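Local coordinates for protein homoserine dehydrogenase (Staphylococcus aureus M1064, PDB 4PG7) that catalyses the NAD(P)-dependent interconversion of L-homoserine and L-aspartate semialdehyde, a step of the aspartic acid pathway of amino-acid biosynthesis, at residues A[172-178]-A[267-273]; A[258-264]-A[406-410]; A[387-391]-A[414-418]; A[394-400]-A[429-435]. One frame throughout, in Å; residues are numbered along the deposited sequence.

Contact 1 of 4, residues A[172-178]-A[267-273]; sequences SKFMGIL and KLIGKGI
The carbonyl oxygen Gly270 O takes two donors from the facing strand, the amide Gly176 N at 2.8 Å and the carbon Met175 CA at 3.4 Å. This is an antiparallel beta ladder, continued by the pair Phe174 and Gly272, whose amides and carbonyls bond reciprocally. The glycines leave one face of the ladder flat, and Phe174 covers the Gly272 end of it: with chi1 at 68° its CG sits between backbone N and carbonyl carbon, folding the ring across the neighbouring strand, where Gly272 N lies 3.5 Å above the ring plane. Helix 220-234 packs against this same phenyl group. On the other face Met175 CG runs alongside Lys271 CD, while Ile269 touches Met175 CB through CG2 and Ile177 CG1 through CD1. Lys173 and Lys271 both form salt bridges with Glu444. Beyond the last paired residues, one water accepts from Leu178 N (2.8 Å) and donates to Leu268 O (2.7 Å).

Contact 2 of 4, residues A[258-264]-A[406-410]; sequences VADQLGY and RVANY
Ala408 CB fits among three side chains from the last turns of helix 253-262: Val258 CG1 at 4.1 Å, Gln261 CD, and Leu262 CD2. Next along the strand, Val258 CG2 sits against Asn409 O and Tyr410 CD1 (3.8 Å), the valine crossing the tyrosine at about a right angle. At the other end Arg406, modelled in two conformers, in one of them sends NH1 to Leu262 O at 2.8 Å. That bond is nearly straight (171°), lies in both the carbonyl and guanidinium planes and uses a carbonyl lone pair, while Leu262 CD2 rests over one face of the guanidinium. In that conformer a bend at chi3 (67°) turns the arginine back toward the helix end. A Schellman motif closes the helix at Gly263. Waters form the next layer: one donates to Gln261 OE1 and accepts from Asn409 N, 3.0 Å from that nitrogen; another links Tyr264 OH with Arg406 NH1 in the same conformer. Further out, Tyr410 OH bonds to Asp255 in the same helix, and Phe378 of strand 375-382 supports Val258 and Leu262. The Tyr410 side chain lies about 6 Å from the bound lysine, whose pocket includes Gly250 and Thr252. Helix 253-262 thus packs on one face of the C-terminal sheet, whose beta-alpha-beta-beta-alpha-beta order is that of an ACT domain.

Contact 3 of 4, residues A[387-391]-A[414-418]; sequences SIENF and SYAAV
Tyr415 lies beneath the opening turn of helix 388-398, with Ile388 and Phe391 both on the same side of its ring, and nearly all of the contact runs through it. With chi1 at -57° its CG is anti to the carbonyl carbon, and the ring extends to the start of the helix. Ile388 CA lies over a face of that ring, 4.2 Å from the centroid, and Ile388 CB approaches CE1 of the tyrosine to 3.7 Å. The Phe391 ring slides past in the opposite direction; the planes are only 19° apart, but the rings are displaced too far to stack face on face, and the closest touch is Phe391 CE2 against Tyr415 CB at 3.5 Å. At the ring's far end Tyr415 OH comes within 3.4 Å of Ser387 C and bonds to Gly386 O just before the helix. Ser387 is the N-cap, its OG accepting from Asn390 N at 3.1 Å. Ala416 then turns its methyl to the other side of the sheet, against Val258. Ala417 faces the helix again, its CB 4.4 Å from Phe391 CE2. No hydrogen bond joins the two segments, so helix and strand are held here by apolar and CH-pi packing, with the hydroxyl of buried Tyr415 satisfied by the loop carbonyl of Gly386.

Contact 4 of 4, residues A[394-400]-A[429-435]; sequences ELKAILP and LITKHGY
Ile398 is the main bump: its CG2 methyl stands over the centre of the His433 ring, 3.7 Å from the centroid and 7° off the normal. A chi1 of 69° tucks CG1 over the backbone, flanked by N and C, which brings CD1 over the CG-CD2 rim of the same imidazole, on the side of CG2, and within 4.1 Å of Ile430 CG1. The reciprocal knob is Leu429, whose CD2 enters a hollow formed by Ile398 O (3.5 Å), the CA and CD2 of Leu399, and Pro400 CD (3.8 Å). Deeper in, Leu395 CD2 closes on Ile430 CD1. The outer rim is polar. Glu394 reaches out with an extended chain, and its OE1 meets Tyr435 OH at the edge of the ring; the refined separation of 2.3 Å is too short to be taken literally. Its other oxygen, OE2, shares a water with His433 ND1, which lies 2.9 Å from that water. The contact joins the C-terminal ends of the two helices of the ACT-type fold, 388-398 and 427-432, side by side on the sheet: Leu395 rests on Leu405 of strand 404-411 and Ala417 of strand 414-422, Leu399 on Ile419, and Ile430 on Val437 of strand 436-444.

Overall arrangement
From the N terminus, contact 1 opens first, on strand 171-177, and closes on strand 264-275 after a largely helical excursion. Contact 2 crosses it, because helix 253-262 comes just before that closing strand but waits for strand 404-411 in the C-terminal domain. Contacts 3 and 4 open in succession on helix 388-398, before contact 2 closes, and are completed by strand 414-422 and the end of helix 427-432; contacts 2, 3 and 4 therefore cross one another, and none nests. Contact 1 belongs to the central part of the chain, contacts 3 and 4 build the ACT-type domain, and contact 2 joins the two regions. Phe391 of contact 3 meets Tyr435 of contact 4.

Contact 1 of 4, residues A[172-178]-A[267-273]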
loop_
_atom_site.group_PDB
_atom_site.type_symbol
_atom_site.label_atom_id
_atom_site.label_comp_id
_atom_site.label_asym_id
_atom_site.label_seq_id
_atom_site.Cartn_x
_atom_site.Cartn_y
_atom_site.Cartn_z
ATOM N N SER A 172 -12.789 2.104 9.529
ATOM C CA SER A 172 -14.228 2.349 9.458
ATOM C C SER A 172 -14.807 2.211 8.046
ATOM O O SER A 172 -16.009 2.007 7.870
ATOM C CB SER A 172 -14.532 3.744 9.993
ATOM O OG SER A 172 -14.029 4.738 9.122
ATOM N N LYS A 173 -13.960 2.330 7.032
ATOM C CA LYS A 173 -14.433 2.286 5.653
ATOM C C LYS A 173 -13.290 1.881 4.729
ATOM O O LYS A 173 -12.146 2.250 4.953
ATOM C CB LYS A 173 -15.019 3.646 5.243
ATOM C CG LYS A 173 -15.466 3.763 3.783
ATOM C CD LYS A 173 -16.133 5.110 3.534
ATOM C CE LYS A 173 -16.513 5.286 2.075
ATOM N NZ LYS A 173 -16.953 6.674 1.759
ATOM N N PHE A 174 -13.603 1.096 3.708
ATOM C CA PHE A 174 -12.677 0.908 2.599
ATOM C C PHE A 174 -13.400 1.060 1.291
ATOM O O PHE A 174 -14.589 0.771 1.192
ATOM C CB PHE A 174 -11.976 -0.456 2.666
ATOM C CG PHE A 174 -12.886 -1.632 2.426
ATOM C CD1 PHE A 174 -13.179 -2.054 1.127
ATOM C CD2 PHE A 174 -13.415 -2.342 3.474
ATOM C CE1 PHE A 174 -14.007 -3.133 0.889
ATOM C CE2 PHE A 174 -14.242 -3.435 3.243
ATOM C CZ PHE A 174 -14.551 -3.824 1.958
ATOM N N MET A 175 -12.663 1.514 0.286
ATOM C CA MET A 175 -13.146 1.574 -1.088
ATOM C C MET A 175 -12.055 1.006 -1.965
ATOM O O MET A 175 -10.887 1.370 -1.811
ATOM C CB MET A 175 -13.390 3.015 -1.525
ATOM C CG MET A 175 -14.470 3.723 -0.766
ATOM S SD MET A 175 -14.783 5.317 -1.514
ATOM C CE MET A 175 -13.346 6.248 -1.059
ATOM N N GLY A 176 -12.429 0.158 -2.910
ATOM C CA GLY A 176 -11.450 -0.465 -3.733
ATOM C C GLY A 176 -11.821 -0.646 -5.170
ATOM O O GLY A 176 -13.007 -0.776 -5.517
ATOM N N ILE A 177 -10.789 -0.646 -6.011
ATOM C CA ILE A 177 -10.897 -1.101 -7.382
ATOM C C ILE A 177 -10.368 -2.522 -7.331
ATOM O O ILE A 177 -9.186 -2.708 -7.078
ATOM C CB ILE A 177 -10.104 -0.192 -8.327
ATOM C CG1 ILE A 177 -10.771 1.189 -8.350
ATOM C CG2 ILE A 177 -9.998 -0.817 -9.712
ATOM C CD1 ILE A 177 -9.944 2.311 -8.952
ATOM N N LEU A 178 -11.273 -3.505 -7.474
ATOM C CA LEU A 178 -11.003 -4.870 -7.072
ATOM C C LEU A 178 -11.104 -5.879 -8.190
ATOM O O LEU A 178 -10.961 -7.081 -7.952
ATOM C CB LEU A 178 -11.927 -5.303 -5.937
ATOM C CG LEU A 178 -11.832 -4.439 -4.679
ATOM C CD1 LEU A 178 -12.843 -4.915 -3.650
ATOM C CD2 LEU A 178 -10.433 -4.493 -4.094
ATOM N N LYS A 267 -15.485 4.562 -11.832
ATOM C CA LYS A 267 -14.792 3.314 -11.499
ATOM C C LYS A 267 -15.824 2.350 -10.962
ATOM O O LYS A 267 -16.852 2.776 -10.412
ATOM C CB LYS A 267 -13.706 3.531 -10.413
ATOM C CG LYS A 267 -12.698 4.641 -10.724
ATOM C CD LYS A 267 -11.705 4.218 -11.787
ATOM C CE LYS A 267 -10.700 5.318 -12.055
ATOM N NZ LYS A 267 -9.709 4.885 -13.063
ATOM N N LEU A 268 -15.548 1.055 -11.092
ATOM C CA LEU A 268 -16.310 0.052 -10.367
ATOM C C LEU A 268 -15.677 -0.049 -8.991
ATOM O O LEU A 268 -14.526 -0.510 -8.865
ATOM C CB LEU A 268 -16.297 -1.293 -11.062
ATOM C CG LEU A 268 -17.170 -2.375 -10.385
ATOM C CD1 LEU A 268 -18.642 -2.073 -10.591
ATOM C CD2 LEU A 268 -16.849 -3.758 -10.912
ATOM N N ILE A 269 -16.414 0.384 -7.975
ATOM C CA ILE A 269 -15.914 0.460 -6.602
ATOM C C ILE A 269 -16.594 -0.574 -5.705
ATOM O O ILE A 269 -17.822 -0.687 -5.694
ATOM C CB ILE A 269 -16.163 1.842 -6.017
ATOM C CG1 ILE A 269 -15.383 2.921 -6.807
ATOM C CG2 ILE A 269 -15.803 1.921 -4.523
ATOM C CD1 ILE A 269 -13.898 2.815 -6.701
ATOM N N GLY A 270 -15.779 -1.343 -4.988
ATOM C CA GLY A 270 -16.248 -2.231 -3.948
ATOM C C GLY A 270 -15.984 -1.524 -2.646
ATOM O O GLY A 270 -14.870 -1.027 -2.388
ATOM N N LYS A 271 -17.022 -1.423 -1.833
ATOM C CA LYS A 271 -17.006 -0.545 -0.669
ATOM C C LYS A 271 -17.538 -1.309 0.521
ATOM O O LYS A 271 -18.526 -2.040 0.398
ATOM C CB LYS A 271 -17.918 0.626 -0.973
ATOM C CG LYS A 271 -17.868 1.759 -0.014
ATOM C CD LYS A 271 -18.343 3.053 -0.685
ATOM C CE LYS A 271 -19.833 3.085 -0.985
ATOM N NZ LYS A 271 -20.171 4.305 -1.807
ATOM N N GLY A 272 -16.902 -1.119 1.668
ATOM C CA GLY A 272 -17.439 -1.592 2.930
ATOM C C GLY A 272 -17.384 -0.488 3.962
ATOM O O GLY A 272 -16.315 0.089 4.201
ATOM N N ILE A 273 -18.538 -0.194 4.560
ATOM C CA ILE A 273 -18.668 0.821 5.613
ATOM C C ILE A 273 -19.150 0.136 6.895
ATOM O O ILE A 273 -20.175 -0.535 6.891
ATOM C CB ILE A 273 -19.672 1.916 5.200
ATOM C CG1 ILE A 273 -19.247 2.570 3.878
ATOM C CG2 ILE A 273 -19.788 2.964 6.301
ATOM C CD1 ILE A 273 -20.290 3.478 3.255
HETATM O O HOH W 1 -13.903 -3.157 -8.461
#

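Contact 2 of 4, residues A[258-264]-A[406-410]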
loop_
_atom_site.group_PDB
_atom_site.type_symbol
_atom_site.label_atom_id
_atom_site.label_comp_id
_atom_site.label_asym_id
_atom_site.label_seq_id
_atom_site.Cartn_x
_atom_site.Cartn_y
_atom_site.Cartn_z
ATOM N N VAL A 258 -20.039 12.960 -19.279
ATOM C CA VAL A 258 -20.751 13.857 -18.396
ATOM C C VAL A 258 -20.052 13.895 -17.013
ATOM O O VAL A 258 -19.805 14.959 -16.447
ATOM C CB VAL A 258 -22.217 13.424 -18.253
ATOM C CG1 VAL A 258 -22.930 14.246 -17.196
ATOM C CG2 VAL A 258 -22.947 13.569 -19.578
ATOM N N ALA A 259 -19.676 12.730 -16.498
ATOM C CA ALA A 259 -18.898 12.677 -15.255
ATOM C C ALA A 259 -17.640 13.511 -15.398
ATOM O O ALA A 259 -17.257 14.282 -14.497
ATOM C CB ALA A 259 -18.531 11.242 -14.916
ATOM N N ASP A 260 -16.982 13.343 -16.535
ATOM C CA ASP A 260 -15.745 14.039 -16.807
ATOM C C ASP A 260 -15.912 15.551 -16.706
ATOM O O ASP A 260 -15.093 16.245 -16.052
ATOM C CB ASP A 260 -15.232 13.698 -18.196
ATOM C CG ASP A 260 -13.974 14.481 -18.522
ATOM O OD1 ASP A 260 -12.960 14.318 -17.821
ATOM O OD2 ASP A 260 -14.037 15.336 -19.395
ATOM N N GLN A 261 -16.931 16.074 -17.391
ATOM C CA GLN A 261 -17.193 17.527 -17.378
ATOM C C GLN A 261 -17.513 18.034 -15.958
ATOM O O GLN A 261 -17.186 19.142 -15.637
ATOM C CB GLN A 261 -18.282 17.936 -18.374
ATOM C CG GLN A 261 -19.695 18.136 -17.814
ATOM C CD GLN A 261 -20.701 18.703 -18.831
ATOM O OE1 GLN A 261 -21.024 19.883 -18.783
ATOM N NE2 GLN A 261 -21.224 17.845 -19.729
ATOM N N LEU A 262 -18.151 17.209 -15.141
ATOM C CA LEU A 262 -18.411 17.549 -13.733
ATOM C C LEU A 262 -17.211 17.409 -12.777
ATOM O O LEU A 262 -17.314 17.777 -11.597
ATOM C CB LEU A 262 -19.553 16.690 -13.211
ATOM C CG LEU A 262 -20.909 16.995 -13.864
ATOM C CD1 LEU A 262 -21.827 15.809 -13.676
ATOM C CD2 LEU A 262 -21.507 18.247 -13.261
ATOM N N GLY A 263 -16.112 16.841 -13.253
ATOM C CA GLY A 263 -14.895 16.679 -12.455
ATOM C C GLY A 263 -14.643 15.290 -11.887
ATOM O O GLY A 263 -13.910 15.159 -10.914
ATOM N N TYR A 264 -15.243 14.257 -12.484
ATOM C CA TYR A 264 -15.206 12.897 -11.952
ATOM C C TYR A 264 -14.827 11.865 -13.008
ATOM O O TYR A 264 -15.110 12.051 -14.190
ATOM C CB TYR A 264 -16.580 12.485 -11.407
ATOM C CG TYR A 264 -17.092 13.359 -10.297
ATOM C CD1 TYR A 264 -16.799 13.063 -8.952
ATOM C CD2 TYR A 264 -17.814 14.517 -10.582
ATOM C CE1 TYR A 264 -17.248 13.897 -7.929
ATOM C CE2 TYR A 264 -18.286 15.350 -9.573
ATOM C CZ TYR A 264 -17.990 15.047 -8.244
ATOM O OH TYR A 264 -18.459 15.869 -7.249
ATOM N N ARG A 406 -25.017 20.363 -8.642
ATOM C CA ARG A 406 -24.634 20.808 -9.969
ATOM C C ARG A 406 -25.355 19.951 -10.997
ATOM O O ARG A 406 -25.536 18.747 -10.784
ATOM C CB ARG A 406 -23.133 20.708 -10.119
ATOM C CG ARG A 406 -22.407 21.480 -9.020
ATOM C CD ARG A 406 -20.970 21.040 -8.926
ATOM N NE ARG A 406 -20.301 21.444 -10.138
ATOM C CZ ARG A 406 -19.447 20.695 -10.810
ATOM N NH1 ARG A 406 -19.156 19.462 -10.399
ATOM N NH2 ARG A 406 -18.927 21.194 -11.911
ATOM N N VAL A 407 -25.770 20.576 -12.093
ATOM C CA VAL A 407 -26.490 19.895 -13.136
ATOM C C VAL A 407 -25.723 20.002 -14.446
ATOM O O VAL A 407 -24.930 20.921 -14.639
ATOM C CB VAL A 407 -27.927 20.446 -13.275
ATOM C CG1 VAL A 407 -28.696 20.251 -11.978
ATOM C CG2 VAL A 407 -27.936 21.913 -13.654
ATOM N N ALA A 408 -25.949 19.053 -15.338
ATOM C CA ALA A 408 -25.297 19.032 -16.631
ATOM C C ALA A 408 -26.236 18.438 -17.673
ATOM O O ALA A 408 -27.100 17.608 -17.339
ATOM C CB ALA A 408 -24.049 18.185 -16.578
ATOM N N ASN A 409 -26.034 18.853 -18.926
ATOM C CA ASN A 409 -26.656 18.225 -20.064
ATOM C C ASN A 409 -26.111 16.820 -20.203
ATOM O O ASN A 409 -24.940 16.603 -20.077
ATOM C CB ASN A 409 -26.362 18.998 -21.352
ATOM C CG ASN A 409 -27.067 20.335 -21.395
ATOM O OD1 ASN A 409 -26.436 21.379 -21.476
ATOM N ND2 ASN A 409 -28.372 20.307 -21.333
ATOM N N TYR A 410 -26.980 15.863 -20.459
ATOM C CA TYR A 410 -26.562 14.489 -20.591
ATOM C C TYR A 410 -26.769 14.044 -22.025
ATOM O O TYR A 410 -25.869 13.500 -22.628
ATOM C CB TYR A 410 -27.376 13.635 -19.631
ATOM C CG TYR A 410 -27.042 12.173 -19.577
ATOM C CD1 TYR A 410 -26.117 11.693 -18.652
ATOM C CD2 TYR A 410 -27.690 11.251 -20.394
ATOM C CE1 TYR A 410 -25.828 10.350 -18.556
ATOM C CE2 TYR A 410 -27.408 9.902 -20.309
ATOM C CZ TYR A 410 -26.466 9.461 -19.387
ATOM O OH TYR A 410 -26.183 8.119 -19.259
HETATM O O HOH W 2 -23.888 20.863 -19.333
HETATM O O HOH W 3 -19.901 18.022 -7.789
#

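Contact 3 of 4, residues A[387-391]-A[414-418]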
loop_
_atom_site.group_PDB
_atom_site.type_symbol
_atom_site.label_atom_id
_atom_site.label_comp_id
_atom_site.label_asym_id
_atom_site.label_seq_id
_atom_site.Cartn_x
_atom_site.Cartn_y
_atom_site.Cartn_z
ATOM N N SER A 387 -35.907 23.672 -19.664
ATOM C CA SER A 387 -34.508 23.983 -19.672
ATOM C C SER A 387 -33.763 23.359 -18.487
ATOM O O SER A 387 -34.355 22.877 -17.514
ATOM C CB SER A 387 -34.359 25.484 -19.574
ATOM O OG SER A 387 -34.915 25.910 -18.347
ATOM N N ILE A 388 -32.447 23.418 -18.576
ATOM C CA ILE A 388 -31.598 22.917 -17.521
ATOM C C ILE A 388 -31.741 23.784 -16.278
ATOM O O ILE A 388 -31.677 23.289 -15.151
ATOM C CB ILE A 388 -30.139 22.816 -18.001
ATOM C CG1 ILE A 388 -29.301 22.007 -17.013
ATOM C CG2 ILE A 388 -29.520 24.196 -18.242
ATOM C CD1 ILE A 388 -27.909 21.702 -17.531
ATOM N N GLU A 389 -31.980 25.073 -16.483
ATOM C CA GLU A 389 -32.149 25.999 -15.373
ATOM C C GLU A 389 -33.397 25.632 -14.594
ATOM O O GLU A 389 -33.399 25.648 -13.368
ATOM C CB GLU A 389 -32.230 27.454 -15.859
ATOM C CG GLU A 389 -30.917 28.016 -16.407
ATOM C CD GLU A 389 -30.628 27.662 -17.869
ATOM O OE1 GLU A 389 -31.527 27.169 -18.598
ATOM O OE2 GLU A 389 -29.467 27.877 -18.292
ATOM N N ASN A 390 -34.454 25.297 -15.313
ATOM C CA ASN A 390 -35.696 24.868 -14.696
ATOM C C ASN A 390 -35.587 23.544 -13.934
ATOM O O ASN A 390 -36.139 23.398 -12.858
ATOM C CB ASN A 390 -36.778 24.722 -15.754
ATOM C CG ASN A 390 -38.090 24.310 -15.158
ATOM O OD1 ASN A 390 -38.671 25.050 -14.367
ATOM N ND2 ASN A 390 -38.571 23.124 -15.516
ATOM N N PHE A 391 -34.883 22.585 -14.509
ATOM C CA PHE A 391 -34.611 21.324 -13.832
ATOM C C PHE A 391 -33.837 21.579 -12.526
ATOM O O PHE A 391 -34.200 21.080 -11.478
ATOM C CB PHE A 391 -33.833 20.402 -14.768
ATOM C CG PHE A 391 -33.396 19.108 -14.133
ATOM C CD1 PHE A 391 -34.311 18.248 -13.574
ATOM C CD2 PHE A 391 -32.064 18.761 -14.094
ATOM C CE1 PHE A 391 -33.908 17.054 -12.986
ATOM C CE2 PHE A 391 -31.656 17.561 -13.525
ATOM C CZ PHE A 391 -32.584 16.717 -12.960
ATOM N N SER A 414 -32.307 15.014 -21.582
ATOM C CA SER A 414 -31.738 14.299 -20.441
ATOM C C SER A 414 -30.742 15.183 -19.739
ATOM O O SER A 414 -29.945 15.847 -20.381
ATOM C CB SER A 414 -31.058 13.006 -20.870
ATOM O OG SER A 414 -32.003 12.080 -21.343
ATOM N N TYR A 415 -30.810 15.185 -18.418
ATOM C CA TYR A 415 -29.918 15.950 -17.569
ATOM C C TYR A 415 -29.380 15.022 -16.509
ATOM O O TYR A 415 -30.009 14.000 -16.165
ATOM C CB TYR A 415 -30.647 17.109 -16.872
ATOM C CG TYR A 415 -31.317 18.063 -17.823
ATOM C CD1 TYR A 415 -30.568 18.838 -18.701
ATOM C CD2 TYR A 415 -32.693 18.190 -17.848
ATOM C CE1 TYR A 415 -31.182 19.701 -19.595
ATOM C CE2 TYR A 415 -33.313 19.065 -18.729
ATOM C CZ TYR A 415 -32.557 19.807 -19.604
ATOM O OH TYR A 415 -33.176 20.660 -20.479
ATOM N N ALA A 416 -28.233 15.396 -15.970
ATOM C CA ALA A 416 -27.645 14.695 -14.846
ATOM C C ALA A 416 -27.444 15.708 -13.747
ATOM O O ALA A 416 -27.207 16.885 -14.023
ATOM C CB ALA A 416 -26.317 14.075 -15.246
ATOM N N ALA A 417 -27.524 15.246 -12.505
ATOM C CA ALA A 417 -27.272 16.090 -11.343
ATOM C C ALA A 417 -26.306 15.358 -10.434
ATOM O O ALA A 417 -26.456 14.174 -10.219
ATOM C CB ALA A 417 -28.561 16.367 -10.585
ATOM N N VAL A 418 -25.325 16.074 -9.897
ATOM C CA VAL A 418 -24.552 15.562 -8.792
ATOM C C VAL A 418 -24.968 16.339 -7.556
ATOM O O VAL A 418 -24.902 17.565 -7.524
ATOM C CB VAL A 418 -23.017 15.680 -9.042
ATOM C CG1 VAL A 418 -22.217 15.404 -7.763
ATOM C CG2 VAL A 418 -22.610 14.744 -10.173
#

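Contact 4 of 4, residues A[394-400]-A[429-435]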
loop_
_atom_site.group_PDB
_atom_site.type_symbol
_atom_site.label_atom_id
_atom_site.label_comp_id
_atom_site.label_asym_id
_atom_site.label_seq_id
_atom_site.Cartn_x
_atom_site.Cartn_y
_atom_site.Cartn_z
ATOM N N GLU A 394 -36.196 23.226 -9.933
ATOM C CA GLU A 394 -37.094 22.243 -9.339
ATOM C C GLU A 394 -36.364 21.352 -8.332
ATOM O O GLU A 394 -36.905 21.071 -7.259
ATOM C CB GLU A 394 -37.849 21.368 -10.346
ATOM C CG GLU A 394 -38.794 20.430 -9.595
ATOM C CD GLU A 394 -39.961 19.919 -10.416
ATOM O OE1 GLU A 394 -39.783 19.745 -11.653
ATOM O OE2 GLU A 394 -41.042 19.665 -9.814
ATOM N N LEU A 395 -35.161 20.883 -8.681
ATOM C CA LEU A 395 -34.405 20.045 -7.755
ATOM C C LEU A 395 -34.115 20.770 -6.469
ATOM O O LEU A 395 -34.208 20.184 -5.395
ATOM C CB LEU A 395 -33.067 19.580 -8.324
ATOM C CG LEU A 395 -33.052 18.430 -9.336
ATOM C CD1 LEU A 395 -31.623 18.112 -9.751
ATOM C CD2 LEU A 395 -33.746 17.201 -8.742
ATOM N N LYS A 396 -33.713 22.028 -6.574
ATOM C CA LYS A 396 -33.462 22.850 -5.381
ATOM C C LYS A 396 -34.691 22.945 -4.488
ATOM O O LYS A 396 -34.579 22.854 -3.273
ATOM C CB LYS A 396 -32.995 24.252 -5.764
ATOM C CG LYS A 396 -31.529 24.294 -6.142
ATOM C CD LYS A 396 -31.198 25.382 -7.163
ATOM C CE LYS A 396 -31.379 26.804 -6.664
ATOM N NZ LYS A 396 -30.537 27.715 -7.501
ATOM N N ALA A 397 -35.861 23.043 -5.095
ATOM C CA ALA A 397 -37.099 23.117 -4.335
ATOM C C ALA A 397 -37.467 21.787 -3.708
ATOM O O ALA A 397 -38.000 21.746 -2.602
ATOM C CB ALA A 397 -38.234 23.588 -5.227
ATOM N N ILE A 398 -37.187 20.685 -4.390
ATOM C CA ILE A 398 -37.728 19.407 -3.914
ATOM C C ILE A 398 -36.749 18.648 -2.992
ATOM O O ILE A 398 -37.185 17.896 -2.123
ATOM C CB ILE A 398 -38.243 18.493 -5.055
ATOM C CG1 ILE A 398 -37.106 17.968 -5.910
ATOM C CG2 ILE A 398 -39.260 19.218 -5.927
ATOM C CD1 ILE A 398 -37.504 16.734 -6.685
ATOM N N LEU A 399 -35.451 18.866 -3.149
ATOM C CA LEU A 399 -34.473 18.085 -2.405
ATOM C C LEU A 399 -34.509 18.484 -0.942
ATOM O O LEU A 399 -34.713 19.651 -0.639
ATOM C CB LEU A 399 -33.069 18.324 -2.938
ATOM C CG LEU A 399 -32.751 17.630 -4.266
ATOM C CD1 LEU A 399 -31.418 18.138 -4.790
ATOM C CD2 LEU A 399 -32.739 16.119 -4.112
ATOM N N PRO A 400 -34.309 17.523 -0.038
ATOM C CA PRO A 400 -34.032 17.922 1.362
ATOM C C PRO A 400 -32.665 18.598 1.439
ATOM O O PRO A 400 -31.972 18.736 0.417
ATOM C CB PRO A 400 -34.015 16.590 2.128
ATOM C CG PRO A 400 -33.698 15.544 1.094
ATOM C CD PRO A 400 -34.103 16.084 -0.266
ATOM N N LEU A 429 -37.901 10.165 -4.446
ATOM C CA LEU A 429 -38.398 11.498 -4.365
ATOM C C LEU A 429 -38.511 12.152 -5.761
ATOM O O LEU A 429 -39.537 12.739 -6.117
ATOM C CB LEU A 429 -37.466 12.303 -3.455
ATOM C CG LEU A 429 -37.717 13.793 -3.411
ATOM C CD1 LEU A 429 -39.058 14.078 -2.747
ATOM C CD2 LEU A 429 -36.586 14.452 -2.634
ATOM N N ILE A 430 -37.447 12.042 -6.533
ATOM C CA ILE A 430 -37.414 12.615 -7.883
ATOM C C ILE A 430 -38.475 11.936 -8.763
ATOM O O ILE A 430 -39.147 12.602 -9.550
ATOM C CB ILE A 430 -35.996 12.540 -8.462
ATOM C CG1 ILE A 430 -35.104 13.528 -7.699
ATOM C CG2 ILE A 430 -35.962 12.891 -9.946
ATOM C CD1 ILE A 430 -33.621 13.331 -7.884
ATOM N N THR A 431 -38.629 10.629 -8.584
ATOM C CA THR A 431 -39.641 9.833 -9.290
ATOM C C THR A 431 -41.061 10.273 -8.959
ATOM O O THR A 431 -41.864 10.476 -9.869
ATOM C CB THR A 431 -39.442 8.327 -8.999
ATOM O OG1 THR A 431 -38.174 7.922 -9.521
ATOM C CG2 THR A 431 -40.532 7.478 -9.633
ATOM N N LYS A 432 -41.364 10.507 -7.677
ATOM C CA LYS A 432 -42.704 10.961 -7.316
ATOM C C LYS A 432 -43.013 12.384 -7.788
ATOM O O LYS A 432 -44.182 12.760 -7.884
ATOM C CB LYS A 432 -42.998 10.745 -5.815
ATOM C CG LYS A 432 -42.297 11.713 -4.888
ATOM C CD LYS A 432 -43.094 12.094 -3.628
ATOM C CE LYS A 432 -42.295 11.893 -2.345
ATOM N NZ LYS A 432 -42.942 12.571 -1.178
ATOM N N HIS A 433 -41.979 13.175 -8.071
ATOM C CA HIS A 433 -42.148 14.486 -8.715
ATOM C C HIS A 433 -42.197 14.440 -10.251
ATOM O O HIS A 433 -42.079 15.462 -10.913
ATOM C CB HIS A 433 -41.067 15.462 -8.235
ATOM C CG HIS A 433 -41.396 16.066 -6.911
ATOM N ND1 HIS A 433 -42.290 17.097 -6.780
ATOM C CD2 HIS A 433 -41.055 15.706 -5.656
ATOM C CE1 HIS A 433 -42.447 17.387 -5.503
ATOM N NE2 HIS A 433 -41.703 16.559 -4.800
ATOM N N GLY A 434 -42.330 13.243 -10.801
ATOM C CA GLY A 434 -42.690 13.102 -12.198
ATOM C C GLY A 434 -41.522 12.946 -13.150
ATOM O O GLY A 434 -41.731 13.049 -14.340
ATOM N N TYR A 435 -40.298 12.759 -12.651
ATOM C CA TYR A 435 -39.163 12.531 -13.513
ATOM C C TYR A 435 -38.864 11.065 -13.691
ATOM O O TYR A 435 -38.999 10.271 -12.755
ATOM C CB TYR A 435 -37.909 13.165 -12.963
ATOM C CG TYR A 435 -37.944 14.634 -12.901
ATOM C CD1 TYR A 435 -37.497 15.387 -13.976
ATOM C CD2 TYR A 435 -38.390 15.280 -11.763
ATOM C CE1 TYR A 435 -37.492 16.761 -13.920
ATOM C CE2 TYR A 435 -38.393 16.656 -11.691
ATOM C CZ TYR A 435 -37.946 17.400 -12.770
ATOM O OH TYR A 435 -37.939 18.776 -12.715
HETATM O O HOH W 4 -43.616 18.159 -9.129
HETATM O O HOH W 5 -42.224 17.991 -11.949
#